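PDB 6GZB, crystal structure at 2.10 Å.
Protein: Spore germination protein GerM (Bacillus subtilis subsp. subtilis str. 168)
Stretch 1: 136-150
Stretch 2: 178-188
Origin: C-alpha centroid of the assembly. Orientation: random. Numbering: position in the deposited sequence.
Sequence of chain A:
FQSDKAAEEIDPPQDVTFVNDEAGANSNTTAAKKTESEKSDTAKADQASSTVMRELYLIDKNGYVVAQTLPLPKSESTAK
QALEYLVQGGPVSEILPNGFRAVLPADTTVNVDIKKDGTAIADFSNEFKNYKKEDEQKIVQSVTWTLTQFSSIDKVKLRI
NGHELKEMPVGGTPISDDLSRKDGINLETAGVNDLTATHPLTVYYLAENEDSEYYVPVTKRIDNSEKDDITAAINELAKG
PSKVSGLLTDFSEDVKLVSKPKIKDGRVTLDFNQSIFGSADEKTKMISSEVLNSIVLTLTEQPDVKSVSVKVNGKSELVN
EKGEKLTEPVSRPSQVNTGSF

Stretch 1 (136-150) EQKIVQSVTWTLTQF
Stretch 2 (178-188) DLSRKDGINLE

Residues Glu136 to Leu147 are helical, with phi near -65° and psi near -45°. A type I turn spans Leu147 to Phe150. Stretch 2 is mostly extended or irregular, with a short 3-10 segment at Arg181-Asp183. There Asp183 N bonds Ser180 O and Gly184 N bonds Arg181 O, both at 3.0 Å. Asp183 OD2 also accepts from Ser180 N at 2.8 Å, and Ser180 OG from Lys182 N at 3.1 Å.

Three CA pairs set the register. Gln141 CA lies 6.0 Å from Ile185 CA. Thr144 CA lies 6.1 Å from Ser180 CA. Trp145 CA lies 6.1 Å from Arg181 CA. From Arg181 to Leu187, stretch 2 runs back along the helix, from Trp145 to Gln137; Leu179, before it, packs on Val140. The contact buries 718 Å², both sides summed.

Gly184 has phi/psi of 90/-180. A CB here would clash with Leu187 CD2 and jam against the preceding carbonyl, so glycine suits the place. Ile185 is extended (-161/140), Asn186 is left-handed (48/54), and Leu187 returns to -58/130.

Trp145 (chi1 m, chi2 64°) lies between two side chains. Arg181 CD sits over one face, 3.7 Å from the centroid of the Trp145 six-membered ring. Ile185 CD1 covers the opposite face, 3.7 Å from the centroid of the Trp145 five-membered ring. Ile185 is t at chi1 and chi2. At the ring edge, Trp145 NE1 makes a weak hydrogen bond to Gly184 O at 3.5 Å. Water 3 accepts from Trp145 NE1 and donates to Ser180 O and Gly184 O.

Arg181 is m, t, t, an extended chain that reaches Trp145 O and Thr148 OG1. Arg181 NH2 donates to Trp145 O at 2.8 Å. Arg181 NE donates to Thr148 OG1 at 2.9 Å, near the guanidinium plane. One guanidinium face meets the indole, with Arg181 CZ 3.5 Å from Trp145 CE3. Thr148 (chi1 p) donates its own OG1 proton to Thr144 O at 2.6 Å, leaving the oxygen free to accept from Arg181.

Gln141 (m, t, chi3 3°) is buried and points toward stretch 2. Gln141 OE1 accepts from Asn186 N at 3.1 Å, nearly linear at 168°. Its NE2 donates to waters 1 and 2. These lead to Leu187 N and Asp183 O, so one amide serves both polarities of backbone.

Thr144 (chi1 m) ties OG1 to Val140 O at 2.7 Å. Thr144 CG2 packs 3.6 Å from Ser180 C. Leu179 points toward the helix, placing Leu179 CD1 4.0 Å from Val140 CG1 in an apolar contact.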

# COMPACT_ATOMS: atom_id res chain seq x y z
N GLU A 136 1.66 2.95 -17.29
CA GLU A 136 0.30 2.43 -17.45
C GLU A 136 -0.21 1.68 -16.22
O GLU A 136 -1.29 1.96 -15.72
CB GLU A 136 0.25 1.51 -18.67
CG GLU A 136 -1.15 1.11 -19.06
CD GLU A 136 -1.25 0.73 -20.52
OE1 GLU A 136 -0.98 -0.45 -20.85
OE2 GLU A 136 -1.59 1.62 -21.33
N GLN A 137 0.58 0.73 -15.73
CA GLN A 137 0.20 -0.04 -14.55
C GLN A 137 0.18 0.82 -13.30
O GLN A 137 -0.65 0.62 -12.42
CB GLN A 137 1.16 -1.22 -14.33
CG GLN A 137 0.90 -2.41 -15.23
CD GLN A 137 1.12 -3.72 -14.51
OE1 GLN A 137 0.19 -4.28 -13.91
NE2 GLN A 137 2.35 -4.20 -14.52
N LYS A 138 1.09 1.79 -13.22
CA LYS A 138 1.12 2.71 -12.08
C LYS A 138 -0.19 3.45 -11.95
O LYS A 138 -0.73 3.58 -10.85
CB LYS A 138 2.26 3.72 -12.25
CG LYS A 138 3.64 3.11 -12.32
CD LYS A 138 4.72 4.18 -12.46
CE LYS A 138 5.98 3.62 -13.09
NZ LYS A 138 6.55 2.49 -12.32
N ILE A 139 -0.70 3.94 -13.07
CA ILE A 139 -1.95 4.70 -13.07
C ILE A 139 -3.12 3.85 -12.57
O ILE A 139 -3.91 4.30 -11.73
CB ILE A 139 -2.23 5.26 -14.47
CG1 ILE A 139 -1.28 6.43 -14.75
CG2 ILE A 139 -3.68 5.72 -14.60
CD1 ILE A 139 -1.11 6.73 -16.22
N VAL A 140 -3.24 2.63 -13.06
CA VAL A 140 -4.32 1.74 -12.62
C VAL A 140 -4.24 1.47 -11.12
O VAL A 140 -5.24 1.52 -10.41
CB VAL A 140 -4.28 0.38 -13.35
CG1 VAL A 140 -5.41 -0.52 -12.86
CG2 VAL A 140 -4.39 0.58 -14.86
N GLN A 141 -3.04 1.19 -10.63
CA GLN A 141 -2.84 0.89 -9.22
C GLN A 141 -3.08 2.11 -8.34
O GLN A 141 -3.70 2.00 -7.28
CB GLN A 141 -1.43 0.35 -8.98
CG GLN A 141 -1.22 -1.04 -9.56
CD GLN A 141 0.24 -1.42 -9.69
OE1 GLN A 141 1.13 -0.66 -9.31
NE2 GLN A 141 0.49 -2.61 -10.23
N SER A 142 -2.62 3.28 -8.80
CA SER A 142 -2.83 4.53 -8.07
C SER A 142 -4.31 4.83 -7.87
O SER A 142 -4.77 5.10 -6.76
CB SER A 142 -2.17 5.69 -8.82
OG SER A 142 -2.49 6.93 -8.22
N VAL A 143 -5.06 4.80 -8.96
CA VAL A 143 -6.49 5.05 -8.91
C VAL A 143 -7.18 4.03 -8.01
O VAL A 143 -7.99 4.38 -7.16
CB VAL A 143 -7.10 5.02 -10.32
CG1 VAL A 143 -8.62 5.01 -10.25
CG2 VAL A 143 -6.61 6.20 -11.14
N THR A 144 -6.81 2.77 -8.16
CA THR A 144 -7.43 1.69 -7.41
C THR A 144 -7.18 1.86 -5.92
O THR A 144 -8.10 1.73 -5.11
CB THR A 144 -6.93 0.31 -7.87
OG1 THR A 144 -7.26 0.12 -9.25
CG2 THR A 144 -7.60 -0.79 -7.05
N TRP A 145 -5.94 2.13 -5.54
CA TRP A 145 -5.59 2.18 -4.14
C TRP A 145 -6.08 3.48 -3.51
O TRP A 145 -6.48 3.49 -2.34
CB TRP A 145 -4.08 2.01 -3.93
CG TRP A 145 -3.64 0.58 -4.00
CD1 TRP A 145 -3.71 -0.23 -5.09
CD2 TRP A 145 -3.10 -0.20 -2.94
NE1 TRP A 145 -3.28 -1.49 -4.76
CE2 TRP A 145 -2.88 -1.50 -3.46
CE3 TRP A 145 -2.77 0.06 -1.61
CZ2 TRP A 145 -2.36 -2.54 -2.68
CZ3 TRP A 145 -2.25 -0.98 -0.84
CH2 TRP A 145 -2.06 -2.26 -1.37
N THR A 146 -6.12 4.54 -4.30
CA THR A 146 -6.65 5.81 -3.80
C THR A 146 -8.16 5.72 -3.51
O THR A 146 -8.63 6.15 -2.45
CB THR A 146 -6.36 6.97 -4.76
OG1 THR A 146 -4.94 7.12 -4.91
CG2 THR A 146 -6.93 8.27 -4.21
N LEU A 147 -8.91 5.10 -4.42
CA LEU A 147 -10.36 4.96 -4.24
C LEU A 147 -10.70 4.01 -3.09
O LEU A 147 -11.62 4.27 -2.33
CB LEU A 147 -11.02 4.46 -5.53
CG LEU A 147 -11.18 5.53 -6.62
CD1 LEU A 147 -11.76 4.92 -7.89
CD2 LEU A 147 -12.04 6.66 -6.10
N THR A 148 -9.94 2.93 -2.96
CA THR A 148 -10.28 1.89 -1.99
C THR A 148 -9.84 2.20 -0.58
O THR A 148 -10.05 1.40 0.33
CB THR A 148 -9.72 0.51 -2.41
OG1 THR A 148 -8.33 0.61 -2.72
CG2 THR A 148 -10.47 -0.01 -3.63
N GLN A 149 -9.28 3.39 -0.36
CA GLN A 149 -9.01 3.82 1.01
C GLN A 149 -10.32 4.09 1.76
O GLN A 149 -10.35 4.08 2.98
CB GLN A 149 -8.12 5.06 1.05
CG GLN A 149 -8.84 6.37 0.77
CD GLN A 149 -7.87 7.53 0.65
OE1 GLN A 149 -7.42 8.06 1.66
NE2 GLN A 149 -7.52 7.90 -0.58
N PHE A 150 -11.38 4.39 1.03
CA PHE A 150 -12.67 4.69 1.62
C PHE A 150 -13.45 3.42 1.93
O PHE A 150 -13.42 2.44 1.17
CB PHE A 150 -13.49 5.56 0.67
CG PHE A 150 -12.83 6.86 0.34
CD1 PHE A 150 -12.88 7.92 1.22
CD2 PHE A 150 -12.18 7.03 -0.87
CE1 PHE A 150 -12.28 9.13 0.91
CE2 PHE A 150 -11.57 8.23 -1.19
CZ PHE A 150 -11.60 9.27 -0.28
N ASP A 178 -13.52 -7.10 -11.80
CA ASP A 178 -13.29 -6.92 -10.39
C ASP A 178 -11.87 -6.36 -10.19
O ASP A 178 -10.89 -7.08 -10.36
CB ASP A 178 -13.44 -8.26 -9.67
CG ASP A 178 -13.32 -8.12 -8.15
OD1 ASP A 178 -12.30 -7.56 -7.67
OD2 ASP A 178 -14.25 -8.53 -7.44
N LEU A 179 -11.78 -5.08 -9.85
CA LEU A 179 -10.48 -4.40 -9.71
C LEU A 179 -10.34 -3.89 -8.28
O LEU A 179 -11.14 -3.06 -7.84
CB LEU A 179 -10.40 -3.22 -10.67
CG LEU A 179 -9.06 -2.84 -11.30
CD1 LEU A 179 -9.12 -1.41 -11.79
CD2 LEU A 179 -7.91 -3.04 -10.36
N SER A 180 -9.33 -4.37 -7.57
CA SER A 180 -9.16 -4.05 -6.15
C SER A 180 -7.70 -4.10 -5.73
O SER A 180 -6.80 -4.35 -6.55
CB SER A 180 -9.98 -5.02 -5.30
OG SER A 180 -9.30 -6.26 -5.18
N ARG A 181 -7.45 -3.89 -4.44
CA ARG A 181 -6.10 -3.94 -3.89
C ARG A 181 -5.50 -5.32 -4.03
O ARG A 181 -4.28 -5.48 -4.00
CB ARG A 181 -6.08 -3.50 -2.42
CG ARG A 181 -6.38 -2.03 -2.24
CD ARG A 181 -6.02 -1.49 -0.85
NE ARG A 181 -6.22 -0.04 -0.80
CZ ARG A 181 -5.76 0.77 0.14
NH1 ARG A 181 -5.05 0.30 1.15
NH2 ARG A 181 -6.00 2.07 0.06
N LYS A 182 -6.34 -6.33 -4.23
CA LYS A 182 -5.87 -7.70 -4.35
C LYS A 182 -5.21 -7.94 -5.71
O LYS A 182 -4.48 -8.92 -5.88
CB LYS A 182 -7.01 -8.70 -4.15
CG LYS A 182 -7.50 -8.79 -2.71
CD LYS A 182 -8.77 -9.62 -2.62
CE LYS A 182 -9.13 -9.88 -1.17
NZ LYS A 182 -10.30 -10.80 -1.06
N ASP A 183 -5.45 -7.05 -6.66
CA ASP A 183 -4.74 -7.09 -7.93
C ASP A 183 -3.29 -6.59 -7.81
O ASP A 183 -2.52 -6.64 -8.76
CB ASP A 183 -5.53 -6.29 -8.96
CG ASP A 183 -6.86 -6.95 -9.30
OD1 ASP A 183 -6.81 -8.03 -9.93
OD2 ASP A 183 -7.93 -6.45 -8.89
N GLY A 184 -2.90 -6.19 -6.61
CA GLY A 184 -1.49 -5.98 -6.30
C GLY A 184 -1.04 -4.56 -6.57
O GLY A 184 -1.83 -3.70 -7.01
N ILE A 185 0.24 -4.31 -6.32
CA ILE A 185 0.82 -2.98 -6.48
C ILE A 185 2.33 -3.13 -6.56
O ILE A 185 2.90 -3.99 -5.89
CB ILE A 185 0.41 -2.06 -5.30
CG1 ILE A 185 0.91 -0.64 -5.53
CG2 ILE A 185 0.92 -2.59 -3.98
CD1 ILE A 185 0.18 0.40 -4.70
N ASN A 186 2.96 -2.36 -7.44
CA ASN A 186 4.41 -2.45 -7.64
C ASN A 186 4.86 -3.90 -7.79
O ASN A 186 5.73 -4.38 -7.05
CB ASN A 186 5.15 -1.82 -6.46
CG ASN A 186 4.83 -0.36 -6.27
OD1 ASN A 186 4.59 0.10 -5.15
ND2 ASN A 186 4.81 0.38 -7.36
N LEU A 187 4.26 -4.62 -8.73
CA LEU A 187 4.50 -6.06 -8.86
C LEU A 187 5.97 -6.37 -9.08
O LEU A 187 6.59 -5.81 -9.98
CB LEU A 187 3.70 -6.63 -10.05
CG LEU A 187 2.19 -6.36 -10.05
CD1 LEU A 187 1.56 -6.93 -11.31
CD2 LEU A 187 1.51 -6.92 -8.81
N GLU A 188 6.52 -7.30 -8.30
CA GLU A 188 7.87 -7.79 -8.55
C GLU A 188 7.86 -8.67 -9.79
O GLU A 188 7.22 -9.71 -9.81
CB GLU A 188 8.40 -8.60 -7.36
CG GLU A 188 9.10 -7.75 -6.32
CD GLU A 188 9.72 -8.58 -5.22
OE1 GLU A 188 10.36 -7.99 -4.32
OE2 GLU A 188 9.51 -9.82 -5.22
O HOH W 1 3.20 -2.96 -11.00
O HOH W 2 -1.77 -4.51 -10.54
O HOH W 3 -4.47 -3.15 -7.30